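PDB 6UI5: 2-polyprenyl-6-methoxyphenol hydroxylase-like FAD-dependent oxidoreductase from Streptomyces sp. NRRL 11266, which binds flavin-adenine dinucleotide and belongs to the FAD-dependent oxidoreductases of the aromatic-ring hydroxylase type, with a probably thioredoxin-like C-terminal region. Local coordinates for residues Q442-V451 with R488-T499. Numbering follows the deposited sequence.
Sequences QEESGWADRV and RTALRTWFGAPT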
ATOM      1  N   GLN A 442      36.469 -26.255  -1.295  1.00 63.22           N
ATOM      2  CA  GLN A 442      37.346 -26.627  -0.189  1.00 68.72           C
ATOM      3  C   GLN A 442      36.503 -26.625   1.073  1.00 76.02           C
ATOM      4  O   GLN A 442      36.060 -25.564   1.521  1.00 78.43           O
ATOM      5  CB  GLN A 442      38.530 -25.668  -0.058  1.00 74.96           C
ATOM      6  CG  GLN A 442      39.383 -25.912   1.199  1.00 85.38           C
ATOM      7  CD  GLN A 442      40.085 -24.646   1.677  1.00 99.48           C
ATOM      8  OE1 GLN A 442      40.147 -24.374   2.879  1.00103.68           O
ATOM      9  NE2 GLN A 442      40.616 -23.863   0.731  1.00103.08           N
ATOM     10  N   GLU A 443      36.257 -27.803   1.641  1.00 76.95           N
ATOM     11  CA  GLU A 443      35.419 -27.869   2.825  1.00 81.42           C
ATOM     12  C   GLU A 443      36.239 -27.571   4.072  1.00 80.25           C
ATOM     13  O   GLU A 443      37.337 -28.108   4.253  1.00 84.02           O
ATOM     14  CB  GLU A 443      34.731 -29.227   2.940  1.00 89.13           C
ATOM     15  CG  GLU A 443      35.630 -30.427   2.950  1.00 95.61           C
ATOM     16  CD  GLU A 443      34.915 -31.639   3.510  1.00 97.19           C
ATOM     17  OE1 GLU A 443      34.267 -31.492   4.575  1.00 97.57           O
ATOM     18  OE2 GLU A 443      34.987 -32.721   2.882  1.00 93.45           O
ATOM     19  N   GLU A 444      35.714 -26.695   4.926  1.00 70.58           N
ATOM     20  CA  GLU A 444      36.405 -26.362   6.163  1.00 68.93           C
ATOM     21  C   GLU A 444      36.161 -27.512   7.135  1.00 81.10           C
ATOM     22  O   GLU A 444      35.117 -27.588   7.791  1.00 86.41           O
ATOM     23  CB  GLU A 444      35.931 -25.019   6.701  1.00 56.19           C
ATOM     24  CG  GLU A 444      36.153 -23.860   5.747  1.00 64.19           C
ATOM     25  CD  GLU A 444      37.651 -23.523   5.519  1.00 67.22           C
ATOM     26  OE1 GLU A 444      38.475 -23.803   6.413  1.00 67.76           O
ATOM     27  OE2 GLU A 444      38.000 -22.976   4.446  1.00 66.21           O
ATOM     28  N   SER A 445      37.139 -28.419   7.217  1.00 78.72           N
ATOM     29  CA  SER A 445      37.040 -29.610   8.052  1.00 78.89           C
ATOM     30  C   SER A 445      36.793 -29.291   9.517  1.00 66.42           C
ATOM     31  O   SER A 445      36.547 -30.208  10.298  1.00 69.69           O
ATOM     32  CB  SER A 445      38.322 -30.437   7.946  1.00 84.21           C
ATOM     33  OG  SER A 445      39.405 -29.779   8.594  1.00 89.14           O
ATOM     34  N   GLY A 446      36.918 -28.046   9.930  1.00 64.18           N
ATOM     35  CA  GLY A 446      36.694 -27.768  11.318  1.00 65.09           C
ATOM     36  C   GLY A 446      35.242 -28.086  11.588  1.00 76.91           C
ATOM     37  O   GLY A 446      34.916 -28.936  12.416  1.00 82.50           O
ATOM     38  N   TRP A 447      34.363 -27.466  10.830  1.00 69.22           N
ATOM     39  CA  TRP A 447      32.950 -27.627  11.080  1.00 66.41           C
ATOM     40  C   TRP A 447      32.380 -28.945  10.531  1.00 76.64           C
ATOM     41  O   TRP A 447      31.158 -29.130  10.566  1.00 75.39           O
ATOM     42  CB  TRP A 447      32.231 -26.413  10.512  1.00 55.58           C
ATOM     43  CG  TRP A 447      32.636 -25.159  11.228  1.00 71.00           C
ATOM     44  CD1 TRP A 447      31.991 -24.566  12.281  1.00 76.63           C
ATOM     45  CD2 TRP A 447      33.794 -24.351  10.962  1.00 70.64           C
ATOM     46  NE1 TRP A 447      32.672 -23.436  12.677  1.00 78.77           N
ATOM     47  CE2 TRP A 447      33.777 -23.278  11.881  1.00 68.22           C
ATOM     48  CE3 TRP A 447      34.848 -24.434  10.038  1.00 74.73           C
ATOM     49  CZ2 TRP A 447      34.766 -22.296  11.903  1.00 78.44           C
ATOM     50  CZ3 TRP A 447      35.834 -23.448  10.051  1.00 76.99           C
ATOM     51  CH2 TRP A 447      35.788 -22.393  10.979  1.00 79.60           C
ATOM     52  N   ALA A 448      33.237 -29.875  10.087  1.00 81.59           N
ATOM     53  CA  ALA A 448      32.798 -31.096   9.410  1.00 82.10           C
ATOM     54  C   ALA A 448      31.741 -31.877  10.179  1.00 82.56           C
ATOM     55  O   ALA A 448      31.005 -32.666   9.576  1.00 81.08           O
ATOM     56  CB  ALA A 448      34.001 -32.010   9.161  1.00 83.61           C
ATOM     57  N   ASP A 449      31.656 -31.680  11.489  1.00 83.06           N
ATOM     58  CA  ASP A 449      30.745 -32.429  12.340  1.00 84.12           C
ATOM     59  C   ASP A 449      29.361 -31.789  12.455  1.00 83.38           C
ATOM     60  O   ASP A 449      28.375 -32.508  12.665  1.00 80.53           O
ATOM     61  CB  ASP A 449      31.373 -32.590  13.728  1.00 85.36           C
ATOM     62  CG  ASP A 449      31.831 -31.265  14.330  1.00 89.70           C
ATOM     63  OD1 ASP A 449      31.820 -30.230  13.627  1.00 90.10           O
ATOM     64  OD2 ASP A 449      32.217 -31.266  15.520  1.00 87.61           O
ATOM     65  N   ARG A 450      29.277 -30.456  12.332  1.00 78.31           N
ATOM     66  CA  ARG A 450      28.026 -29.704  12.269  1.00 64.80           C
ATOM     67  C   ARG A 450      27.529 -29.461  10.851  1.00 66.58           C
ATOM     68  O   ARG A 450      26.337 -29.166  10.677  1.00 54.43           O
ATOM     69  CB  ARG A 450      28.176 -28.329  12.936  1.00 68.08           C
ATOM     70  CG  ARG A 450      28.154 -28.366  14.444  1.00 72.53           C
ATOM     71  CD  ARG A 450      29.524 -28.508  14.991  1.00 79.48           C
ATOM     72  NE  ARG A 450      30.102 -27.229  15.373  1.00 82.17           N
ATOM     73  CZ  ARG A 450      31.405 -26.970  15.349  1.00 77.01           C
ATOM     74  NH1 ARG A 450      32.268 -27.890  14.920  1.00 67.72           N
ATOM     75  NH2 ARG A 450      31.843 -25.785  15.737  1.00 79.31           N
ATOM     76  N   VAL A 451      28.405 -29.535   9.841  1.00 67.26           N
ATOM     77  CA  VAL A 451      28.031 -29.263   8.459  1.00 51.68           C
ATOM     78  C   VAL A 451      28.331 -30.472   7.585  1.00 58.61           C
ATOM     79  O   VAL A 451      29.411 -31.064   7.678  1.00 60.95           O
ATOM     80  CB  VAL A 451      28.740 -28.021   7.917  1.00 54.67           C
ATOM     81  CG1 VAL A 451      28.330 -27.820   6.469  1.00 55.60           C
ATOM     82  CG2 VAL A 451      28.349 -26.830   8.764  1.00 60.67           C
ATOM     83  N   ARG A 488      34.272 -18.889   6.117  1.00 67.63           N
ATOM     84  CA  ARG A 488      34.788 -19.152   7.466  1.00 65.29           C
ATOM     85  C   ARG A 488      34.173 -18.195   8.492  1.00 62.43           C
ATOM     86  O   ARG A 488      34.055 -18.533   9.678  1.00 58.76           O
ATOM     87  CB  ARG A 488      36.328 -19.048   7.501  1.00 53.56           C
ATOM     88  CG  ARG A 488      37.107 -20.275   6.988  1.00 54.31           C
ATOM     89  CD  ARG A 488      38.633 -20.191   7.238  1.00 62.89           C
ATOM     90  NE  ARG A 488      39.320 -19.186   6.402  1.00 79.70           N
ATOM     91  CZ  ARG A 488      39.892 -19.424   5.211  1.00 83.18           C
ATOM     92  NH1 ARG A 488      39.876 -20.641   4.675  1.00 78.01           N
ATOM     93  NH2 ARG A 488      40.490 -18.438   4.546  1.00 82.87           N
ATOM     94  N   THR A 489      33.789 -16.995   8.062  1.00 55.67           N
ATOM     95  CA  THR A 489      33.130 -16.077   8.981  1.00 63.25           C
ATOM     96  C   THR A 489      31.712 -16.563   9.283  1.00 63.52           C
ATOM     97  O   THR A 489      31.340 -16.765  10.446  1.00 59.37           O
ATOM     98  CB  THR A 489      33.137 -14.665   8.382  1.00 61.08           C
ATOM     99  OG1 THR A 489      34.491 -14.163   8.325  1.00 60.82           O
ATOM    100  CG2 THR A 489      32.258 -13.719   9.213  1.00 46.88           C
ATOM    101  N   ALA A 490      30.942 -16.825   8.224  1.00 50.00           N
ATOM    102  CA  ALA A 490      29.619 -17.411   8.336  1.00 57.48           C
ATOM    103  C   ALA A 490      29.615 -18.652   9.229  1.00 61.62           C
ATOM    104  O   ALA A 490      28.715 -18.832  10.055  1.00 65.10           O
ATOM    105  CB  ALA A 490      29.115 -17.744   6.933  1.00 58.62           C
ATOM    106  N   LEU A 491      30.622 -19.508   9.092  1.00 56.68           N
ATOM    107  CA  LEU A 491      30.648 -20.717   9.892  1.00 62.21           C
ATOM    108  C   LEU A 491      30.878 -20.407  11.364  1.00 78.56           C
ATOM    109  O   LEU A 491      30.299 -21.074  12.238  1.00 77.76           O
ATOM    110  CB  LEU A 491      31.712 -21.671   9.366  1.00 60.31           C
ATOM    111  CG  LEU A 491      31.266 -22.343   8.078  1.00 64.37           C
ATOM    112  CD1 LEU A 491      32.481 -22.961   7.414  1.00 56.09           C
ATOM    113  CD2 LEU A 491      30.159 -23.415   8.350  1.00 61.55           C
ATOM    114  N   ARG A 492      31.729 -19.412  11.662  1.00 70.44           N
ATOM    115  CA  ARG A 492      31.944 -19.056  13.063  1.00 66.01           C
ATOM    116  C   ARG A 492      30.694 -18.431  13.677  1.00 61.06           C
ATOM    117  O   ARG A 492      30.384 -18.681  14.852  1.00 61.42           O
ATOM    118  CB  ARG A 492      33.129 -18.116  13.211  1.00 65.70           C
ATOM    119  CG  ARG A 492      34.449 -18.789  12.880  1.00 83.93           C
ATOM    120  CD  ARG A 492      35.609 -17.790  12.749  1.00 92.13           C
ATOM    121  NE  ARG A 492      36.821 -18.463  12.294  1.00 98.23           N
ATOM    122  CZ  ARG A 492      37.590 -19.227  13.069  1.00 97.25           C
ATOM    123  NH1 ARG A 492      37.272 -19.411  14.349  1.00 93.20           N
ATOM    124  NH2 ARG A 492      38.673 -19.810  12.565  1.00 95.06           N
ATOM    125  N   THR A 493      29.959 -17.621  12.908  1.00 43.68           N
ATOM    126  CA  THR A 493      28.898 -16.869  13.549  1.00 56.41           C
ATOM    127  C   THR A 493      27.661 -17.733  13.763  1.00 61.18           C
ATOM    128  O   THR A 493      26.959 -17.541  14.755  1.00 65.23           O
ATOM    129  CB  THR A 493      28.570 -15.590  12.759  1.00 60.50           C
ATOM    130  OG1 THR A 493      27.606 -15.845  11.732  1.00 68.69           O
ATOM    131  CG2 THR A 493      29.832 -14.961  12.142  1.00 60.77           C
ATOM    132  N   TRP A 494      27.415 -18.715  12.890  1.00 59.18           N
ATOM    133  CA  TRP A 494      26.243 -19.575  12.968  1.00 68.41           C
ATOM    134  C   TRP A 494      26.529 -20.940  13.572  1.00 73.62           C
ATOM    135  O   TRP A 494      25.675 -21.479  14.279  1.00 77.04           O
ATOM    136  CB  TRP A 494      25.615 -19.756  11.583  1.00 60.55           C
ATOM    137  CG  TRP A 494      25.028 -18.489  11.098  1.00 52.63           C
ATOM    138  CD1 TRP A 494      25.363 -17.822   9.975  1.00 51.41           C
ATOM    139  CD2 TRP A 494      23.997 -17.720  11.737  1.00 59.42           C
ATOM    140  NE1 TRP A 494      24.614 -16.672   9.857  1.00 54.63           N
ATOM    141  CE2 TRP A 494      23.768 -16.583  10.932  1.00 55.84           C
ATOM    142  CE3 TRP A 494      23.232 -17.893  12.900  1.00 53.73           C
ATOM    143  CZ2 TRP A 494      22.822 -15.604  11.261  1.00 43.80           C
ATOM    144  CZ3 TRP A 494      22.292 -16.919  13.230  1.00 49.59           C
ATOM    145  CH2 TRP A 494      22.096 -15.795  12.410  1.00 54.78           C
ATOM    146  N   PHE A 495      27.697 -21.523  13.324  1.00 67.79           N
ATOM    147  CA  PHE A 495      28.002 -22.824  13.899  1.00 59.65           C
ATOM    148  C   PHE A 495      29.086 -22.748  14.965  1.00 65.00           C
ATOM    149  O   PHE A 495      29.454 -23.787  15.536  1.00 63.72           O
ATOM    150  CB  PHE A 495      28.402 -23.817  12.801  1.00 54.31           C
ATOM    151  CG  PHE A 495      27.342 -24.020  11.752  1.00 52.65           C
ATOM    152  CD1 PHE A 495      27.288 -23.205  10.635  1.00 54.43           C
ATOM    153  CD2 PHE A 495      26.393 -25.038  11.884  1.00 58.05           C
ATOM    154  CE1 PHE A 495      26.316 -23.391   9.658  1.00 55.65           C
ATOM    155  CE2 PHE A 495      25.421 -25.232  10.908  1.00 53.18           C
ATOM    156  CZ  PHE A 495      25.377 -24.405   9.792  1.00 49.98           C
ATOM    157  N   GLY A 496      29.613 -21.547  15.247  1.00 61.13           N
ATOM    158  CA  GLY A 496      30.495 -21.398  16.389  1.00 62.20           C
ATOM    159  C   GLY A 496      31.921 -21.866  16.144  1.00 67.53           C
ATOM    160  O   GLY A 496      32.400 -21.960  15.011  1.00 63.59           O
ATOM    161  N   ALA A 497      32.595 -22.190  17.249  1.00 71.89           N
ATOM    162  CA  ALA A 497      34.038 -22.382  17.248  1.00 70.05           C
ATOM    163  C   ALA A 497      34.437 -23.531  16.323  1.00 78.99           C
ATOM    164  O   ALA A 497      33.668 -24.469  16.112  1.00 77.42           O
ATOM    165  CB  ALA A 497      34.539 -22.639  18.665  1.00 69.52           C
ATOM    166  N   PRO A 498      35.646 -23.484  15.755  1.00 87.99           N
ATOM    167  CA  PRO A 498      35.945 -24.340  14.598  1.00 90.72           C
ATOM    168  C   PRO A 498      36.212 -25.816  14.879  1.00 89.86           C
ATOM    169  O   PRO A 498      35.951 -26.633  13.994  1.00100.92           O
ATOM    170  CB  PRO A 498      37.184 -23.667  13.986  1.00 86.99           C
ATOM    171  CG  PRO A 498      37.801 -22.936  15.118  1.00 90.90           C
ATOM    172  CD  PRO A 498      36.665 -22.435  15.939  1.00 87.70           C
ATOM    173  N   THR A 499      36.706 -26.181  16.060  1.00 81.75           N
ATOM    174  CA  THR A 499      37.177 -27.556  16.370  1.00 92.48           C
ATOM    175  C   THR A 499      38.164 -28.125  15.347  1.00 99.58           C
ATOM    176  O   THR A 499      39.058 -28.902  15.702  1.00 99.32           O
ATOM    177  CB  THR A 499      36.025 -28.599  16.515  1.00 96.31           C
ATOM    178  OG1 THR A 499      36.504 -29.689  17.300  1.00102.61           O
ATOM    179  CG2 THR A 499      35.622 -29.205  15.192  1.00 95.40           C
TER
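Trp-447 slots between Leu-491 and Pro-498, joining the loop before strand 451-455 to helix 484-495 and the chain end in the C-terminal region, whose mixed sheet and final helix are consistent with a thioredoxin-like fold. A chi1 of -64° sets CG opposite the carbonyl carbon and carries the indole from CB into this slot. Leu-491 CB sits over one face, 3.7 Å from the centroid of the five-membered ring, and its CD1 continues along that face to CE3. Pro-498 covers the opposite face, its CB 3.5 Å from Trp-447 CZ2. CD1 meets Phe-495 CB obliquely, and NE1 donates a nearly straight bond to Gly-496 O (2.8 Å, 161°), which lies close to the indole plane. Together with the two packed faces, this bond fixes the rotation of the buried ring, and it satisfies the ring's only polar atom. At the far rim, CH2 lies over one face of the Arg-492 guanidinium, toward its rim. Deeper in, Val-451 CG2 points at the middle of the Phe-495 ring, 3.9 Å from its centroid, and also touches Leu-491 CD2; strand 465-468 adds Leu-467 to this apolar patch. Toward the start of 488-499, Glu-444 bends at chi2 (-67°) to bring its carboxylate against Arg-488 CG and CD. Gln-484 NE2 gives Glu-444 OE2 a hydrogen bond, and Arg-488 NH1 gives the same oxygen a weak one of 3.0 Å, part of a salt bridge.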